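Local coordinates for protein endoglucanase E (Clostridium thermocellum, PDB 2WAO) that probably removes acetyl groups from plant cell-wall polysaccharides and binds cellulose-derived oligosaccharides in the same active site, as the esterase domain of a modular cellulase, at residues A[47-52]-A[100-105]; A[27-32]-A[171-176]. All blocks are in the same frame, centred on the assembly; numbering follows the deposited sequence.

Contact 1: residues A[47-52]-A[100-105]; sequences IKSGGE and GEVQFL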
loop_
_atom_site.group_PDB
_atom_site.type_symbol
_atom_site.label_atom_id
_atom_site.label_comp_id
_atom_site.label_asym_id
_atom_site.label_seq_id
_atom_site.Cartn_x
_atom_site.Cartn_y
_atom_site.Cartn_z
ATOM N N ILE A 47 1.739 20.568 5.734
ATOM C CA ILE A 47 0.843 19.422 5.613
ATOM C C ILE A 47 -0.411 19.651 6.447
ATOM O O ILE A 47 -0.309 19.981 7.651
ATOM C CB ILE A 47 1.529 18.138 6.141
ATOM C CG1 ILE A 47 2.652 17.726 5.164
ATOM C CG2 ILE A 47 0.456 16.995 6.326
ATOM C CD1 ILE A 47 3.715 16.793 5.773
ATOM N N LYS A 48 -1.569 19.441 5.830
ATOM C CA LYS A 48 -2.815 19.322 6.589
ATOM C C LYS A 48 -3.231 17.859 6.673
ATOM O O LYS A 48 -3.224 17.161 5.656
ATOM C CB LYS A 48 -3.912 20.173 5.945
ATOM C CG LYS A 48 -5.271 20.081 6.662
ATOM C CD LYS A 48 -6.252 21.065 6.052
ATOM C CE LYS A 48 -7.667 20.636 6.354
ATOM N NZ LYS A 48 -8.559 21.477 5.543
ATOM N N SER A 49 -3.617 17.403 7.864
ATOM C CA SER A 49 -3.963 16.003 8.111
ATOM C C SER A 49 -5.254 15.909 8.896
ATOM O O SER A 49 -5.412 16.588 9.918
ATOM C CB SER A 49 -2.842 15.302 8.908
ATOM O OG SER A 49 -3.184 13.895 9.056
ATOM N N GLY A 50 -6.153 15.049 8.437
ATOM C CA GLY A 50 -7.445 14.856 9.098
ATOM C C GLY A 50 -7.368 14.053 10.393
ATOM O O GLY A 50 -8.212 14.218 11.282
ATOM N N GLY A 51 -6.358 13.204 10.522
ATOM C CA GLY A 51 -6.206 12.359 11.717
ATOM C C GLY A 51 -4.747 12.259 12.102
ATOM O O GLY A 51 -3.960 13.156 11.783
ATOM N N GLU A 52 -4.367 11.179 12.809
ATOM C CA GLU A 52 -2.974 11.001 13.211
ATOM C C GLU A 52 -2.220 10.291 12.086
ATOM O O GLU A 52 -2.187 9.062 12.031
ATOM C CB GLU A 52 -2.823 10.216 14.533
ATOM C CG GLU A 52 -1.366 10.175 14.970
ATOM C CD GLU A 52 -1.119 9.359 16.203
ATOM O OE1 GLU A 52 -2.123 9.012 16.867
ATOM O OE2 GLU A 52 0.080 9.065 16.487
ATOM N N GLY A 100 -6.950 9.255 7.903
ATOM C CA GLY A 100 -7.382 10.578 7.482
ATOM C C GLY A 100 -6.737 11.010 6.194
ATOM O O GLY A 100 -5.652 10.561 5.851
ATOM N N GLU A 101 -7.401 11.918 5.488
ATOM C CA GLU A 101 -6.841 12.506 4.260
ATOM C C GLU A 101 -5.765 13.498 4.603
ATOM O O GLU A 101 -5.786 14.114 5.677
ATOM C CB GLU A 101 -7.933 13.226 3.444
ATOM C CG GLU A 101 -9.041 12.278 3.064
ATOM C CD GLU A 101 -10.307 12.989 2.592
ATOM O OE1 GLU A 101 -10.241 14.238 2.381
ATOM O OE2 GLU A 101 -11.358 12.295 2.452
ATOM N N VAL A 102 -4.829 13.664 3.682
ATOM C CA VAL A 102 -3.705 14.557 3.876
ATOM C C VAL A 102 -3.652 15.476 2.653
ATOM O O VAL A 102 -3.831 15.016 1.518
ATOM C CB VAL A 102 -2.426 13.710 3.932
ATOM C CG1 VAL A 102 -1.101 14.554 3.711
ATOM C CG2 VAL A 102 -2.410 12.948 5.255
ATOM N N GLN A 103 -3.380 16.742 2.901
ATOM C CA GLN A 103 -3.244 17.715 1.812
ATOM C C GLN A 103 -1.846 18.313 1.918
ATOM O O GLN A 103 -1.406 18.707 3.019
ATOM C CB GLN A 103 -4.343 18.771 1.951
ATOM C CG GLN A 103 -4.350 19.823 0.824
ATOM C CD GLN A 103 -5.552 20.751 0.868
ATOM O OE1 GLN A 103 -6.090 21.063 1.956
ATOM N NE2 GLN A 103 -6.012 21.179 -0.320
ATOM N N PHE A 104 -1.147 18.359 0.780
ATOM C CA PHE A 104 0.169 18.955 0.713
ATOM C C PHE A 104 -0.020 20.380 0.285
ATOM O O PHE A 104 -0.571 20.654 -0.794
ATOM C CB PHE A 104 1.131 18.161 -0.207
ATOM C CG PHE A 104 1.388 16.789 0.311
ATOM C CD1 PHE A 104 2.259 16.594 1.365
ATOM C CD2 PHE A 104 0.677 15.707 -0.195
ATOM C CE1 PHE A 104 2.459 15.317 1.897
ATOM C CE2 PHE A 104 0.854 14.421 0.325
ATOM C CZ PHE A 104 1.756 14.229 1.373
ATOM N N LEU A 105 0.376 21.288 1.167
ATOM C CA LEU A 105 0.105 22.697 0.938
ATOM C C LEU A 105 1.296 23.497 0.423
ATOM O O LEU A 105 1.153 24.688 0.185
ATOM C CB LEU A 105 -0.502 23.335 2.183
ATOM C CG LEU A 105 -1.865 22.765 2.541
ATOM C CD1 LEU A 105 -2.129 23.179 3.986
ATOM C CD2 LEU A 105 -2.964 23.282 1.603
HETATM O O HOH W 1 -8.670 20.215 2.788
HETATM O O HOH W 2 -6.602 17.022 5.310
#
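Lys48 and Gln103 both carry CG anti to the backbone N (chi1 179° and -177°), and from there the two chains run out extended and cross obliquely on the same face of the sheet. The lysine ammonium and the glutamine carbonyl are joined by water 1, which accepts from Lys48 NZ at 3.0 Å and donates to Gln103 OE1 at 2.8 Å. The other end of that amide is turned to Asp21 and to the carbonyl of Gly24, both hydrogen-bonded by NE2. Lys48 CB also packs against Leu105 CD1. Beneath these side chains, strands 43-49 and 102-108 run antiparallel as neighbours in one sheet of the beta-sandwich N-terminal domain of this family 2 carbohydrate esterase. Lys48 and Gln103 form the hydrogen-bonded pair, with Lys48 N to Gln103 O 2.9 Å and Gln103 N to Lys48 O 2.8 Å. Past them the ladder gains one more bond, Gly50 N to Glu101 O at 2.9 Å, and water 2 also donates to that carbonyl. The opposite face turns into the sandwich, toward Phe55 and Phe67. Here Ile47 splits its branches: CG1 reaches Phe104 CD1 at 4.0 Å, while CG2 meets Val102 CG1 at 3.9 Å. The same Val102 methyl sits 3.7 Å above the plane of the Phe104 ring, toward its rim.

Contact 2: residues A[27-32]-A[171-176]; sequences CAWSGS and NMIAWS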
loop_
_atom_site.group_PDB
_atom_site.type_symbol
_atom_site.label_atom_id
_atom_site.label_comp_id
_atom_site.label_asym_id
_atom_site.label_seq_id
_atom_site.Cartn_x
_atom_site.Cartn_y
_atom_site.Cartn_z
ATOM N N CYS A 27 -4.517 13.328 -0.707
ATOM C CA CYS A 27 -4.331 11.876 -0.863
ATOM C C CYS A 27 -4.740 11.180 0.437
ATOM O O CYS A 27 -4.931 11.843 1.478
ATOM C CB CYS A 27 -2.906 11.500 -1.234
ATOM S SG CYS A 27 -1.793 11.759 0.119
ATOM N N ALA A 28 -4.901 9.857 0.362
ATOM C CA ALA A 28 -5.393 9.094 1.510
ATOM C C ALA A 28 -4.664 7.763 1.649
ATOM O O ALA A 28 -4.259 7.371 2.744
ATOM C CB ALA A 28 -6.874 8.851 1.385
ATOM N N TRP A 29 -4.470 7.066 0.539
ATOM C CA TRP A 29 -3.989 5.682 0.645
ATOM C C TRP A 29 -2.580 5.548 1.203
ATOM O O TRP A 29 -1.695 6.392 0.941
ATOM C CB TRP A 29 -4.123 4.945 -0.678
ATOM C CG TRP A 29 -5.553 4.857 -1.166
ATOM C CD1 TRP A 29 -6.116 5.609 -2.166
ATOM C CD2 TRP A 29 -6.596 4.000 -0.672
ATOM N NE1 TRP A 29 -7.447 5.248 -2.343
ATOM C CE2 TRP A 29 -7.763 4.272 -1.440
ATOM C CE3 TRP A 29 -6.649 2.976 0.305
ATOM C CZ2 TRP A 29 -8.973 3.574 -1.248
ATOM C CZ3 TRP A 29 -7.842 2.291 0.495
ATOM C CH2 TRP A 29 -9.000 2.598 -0.269
ATOM N N SER A 30 -2.366 4.458 1.957
ATOM C CA SER A 30 -1.022 4.078 2.425
ATOM C C SER A 30 0.016 4.266 1.314
ATOM O O SER A 30 -0.196 3.886 0.164
ATOM C CB SER A 30 -0.967 2.583 2.774
ATOM O OG SER A 30 -1.849 2.256 3.797
ATOM N N GLY A 31 1.172 4.779 1.682
ATOM C CA GLY A 31 2.277 4.769 0.740
ATOM C C GLY A 31 2.184 5.873 -0.327
ATOM O O GLY A 31 3.081 5.970 -1.182
ATOM N N SER A 32 1.113 6.679 -0.300
ATOM C CA SER A 32 1.078 7.913 -1.143
ATOM C C SER A 32 2.381 8.652 -0.890
ATOM O O SER A 32 2.787 8.806 0.287
ATOM C CB SER A 32 -0.092 8.826 -0.799
ATOM O OG SER A 32 -1.333 8.174 -1.023
ATOM N N ASN A 171 0.877 1.759 -6.157
ATOM C CA ASN A 171 -0.279 2.311 -5.464
ATOM C C ASN A 171 -0.807 1.222 -4.484
ATOM O O ASN A 171 -1.019 0.069 -4.880
ATOM C CB ASN A 171 -1.347 2.823 -6.425
ATOM C CG ASN A 171 -0.904 4.079 -7.210
ATOM O OD1 ASN A 171 0.196 4.652 -6.984
ATOM N ND2 ASN A 171 -1.753 4.508 -8.130
ATOM N N MET A 172 -0.982 1.594 -3.211
ATOM C CA MET A 172 -1.365 0.631 -2.172
ATOM C C MET A 172 -2.808 0.846 -1.718
ATOM O O MET A 172 -3.091 1.647 -0.808
ATOM C CB MET A 172 -0.382 0.649 -0.979
ATOM C CG MET A 172 1.069 0.312 -1.342
ATOM S SD MET A 172 2.288 0.692 -0.044
ATOM C CE MET A 172 1.957 -0.546 1.237
ATOM N N ILE A 173 -3.708 0.102 -2.349
ATOM C CA ILE A 173 -5.134 0.282 -2.126
ATOM C C ILE A 173 -5.552 -0.708 -1.047
ATOM O O ILE A 173 -5.997 -1.828 -1.334
ATOM C CB ILE A 173 -5.949 0.183 -3.450
ATOM C CG1 ILE A 173 -5.331 1.116 -4.523
ATOM C CG2 ILE A 173 -7.397 0.533 -3.154
ATOM C CD1 ILE A 173 -5.096 2.588 -4.030
ATOM N N ALA A 174 -5.375 -0.283 0.211
ATOM C CA ALA A 174 -5.461 -1.244 1.327
ATOM C C ALA A 174 -6.124 -0.570 2.514
ATOM O O ALA A 174 -5.952 0.620 2.747
ATOM C CB ALA A 174 -4.094 -1.745 1.671
ATOM N N TRP A 175 -6.853 -1.358 3.274
ATOM C CA TRP A 175 -7.652 -0.826 4.402
ATOM C C TRP A 175 -7.642 -1.888 5.477
ATOM O O TRP A 175 -8.051 -3.034 5.222
ATOM C CB TRP A 175 -9.087 -0.586 3.910
ATOM C CG TRP A 175 -9.917 0.214 4.882
ATOM C CD1 TRP A 175 -10.509 -0.251 6.025
ATOM C CD2 TRP A 175 -10.280 1.595 4.757
ATOM N NE1 TRP A 175 -11.220 0.781 6.638
ATOM C CE2 TRP A 175 -11.100 1.915 5.870
ATOM C CE3 TRP A 175 -9.974 2.611 3.805
ATOM C CZ2 TRP A 175 -11.616 3.224 6.084
ATOM C CZ3 TRP A 175 -10.494 3.906 4.011
ATOM C CH2 TRP A 175 -11.325 4.194 5.137
ATOM N N SER A 176 -7.147 -1.535 6.665
ATOM C CA SER A 176 -7.012 -2.513 7.764
ATOM C C SER A 176 -8.365 -3.126 8.140
ATOM O O SER A 176 -9.367 -2.410 8.236
ATOM C CB SER A 176 -6.345 -1.884 8.977
ATOM O OG SER A 176 -4.943 -1.917 8.821
HETATM O O HOH W 3 -4.419 2.728 3.088
HETATM O O HOH W 4 -0.597 4.398 -2.619
#
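Trp29 lays one face of its indole over Ile173, whose CD1 is 3.7 Å from the centroid of the five-membered ring and only 11° off the ring normal, a well-centred CH-pi contact. The CG2 branch of the isoleucine reaches the other end of the indole, near CZ2 and CH2, so that the side chain runs slantwise over the ring system. With CG anti to its own carbonyl carbon (chi1 -61°), Trp29 sets the start of the indole, CG, against Ile173 CD1. At the indole edge, close to its plane, the carbonyl of Ala174 comes within 3.4 Å (Ala174 O to Trp29 CZ3). Trp175 stands beyond, its side chain at about a right angle to that of Trp29; Trp29 CZ3 approaches the edge of the Trp175 ring, 4.0 Å from CE3. Trp29 NE1 is hydrogen-bonded to the carbonyl O of Tyr198. All this joins a loop of the N-terminal beta-sandwich to strand 168-174, an outermost strand of the parallel sheet in the SGNH-type esterase domain. Past the strand end, through Trp175, the chain reaches Ser176 and Gly177 of the glycan pocket, and Trp175 itself is engaged by Arg195 through a cation-pi contact and by Tyr202 edge to face. The loop makes a type II beta turn from Trp29 to Ser32, in which Trp29 O accepts from both Ser32 N and Ser32 OG, the latter at 2.7 Å. No direct hydrogen bond spans the two segments; two waters bridge the backbones instead. Water 3 accepts from Ser30 N at 2.9 Å and donates to Ala174 O at 2.6 Å, while water 4 donates to Ser30 O and accepts from Met172 N.

Contact 1 stays within the N-terminal beta-sandwich, whereas contact 2 spans the interface between that sandwich and the esterase domain. The first is partly buried, with the exposed Lys48 on one face, beside a buried Gln103, and the other face in the sandwich core; every touching residue of the second is buried, near the centre of the chain. Direct strand-to-strand hydrogen bonds define 47-52 with 100-105, while 27-32 with 171-176 relies on indole packing and bridging waters. The two meet at strand 26-27, the next strand of the sheet: Val102 N probably bonds Cys27 O (2.9 Å), just before the chain enters the Trp29 turn.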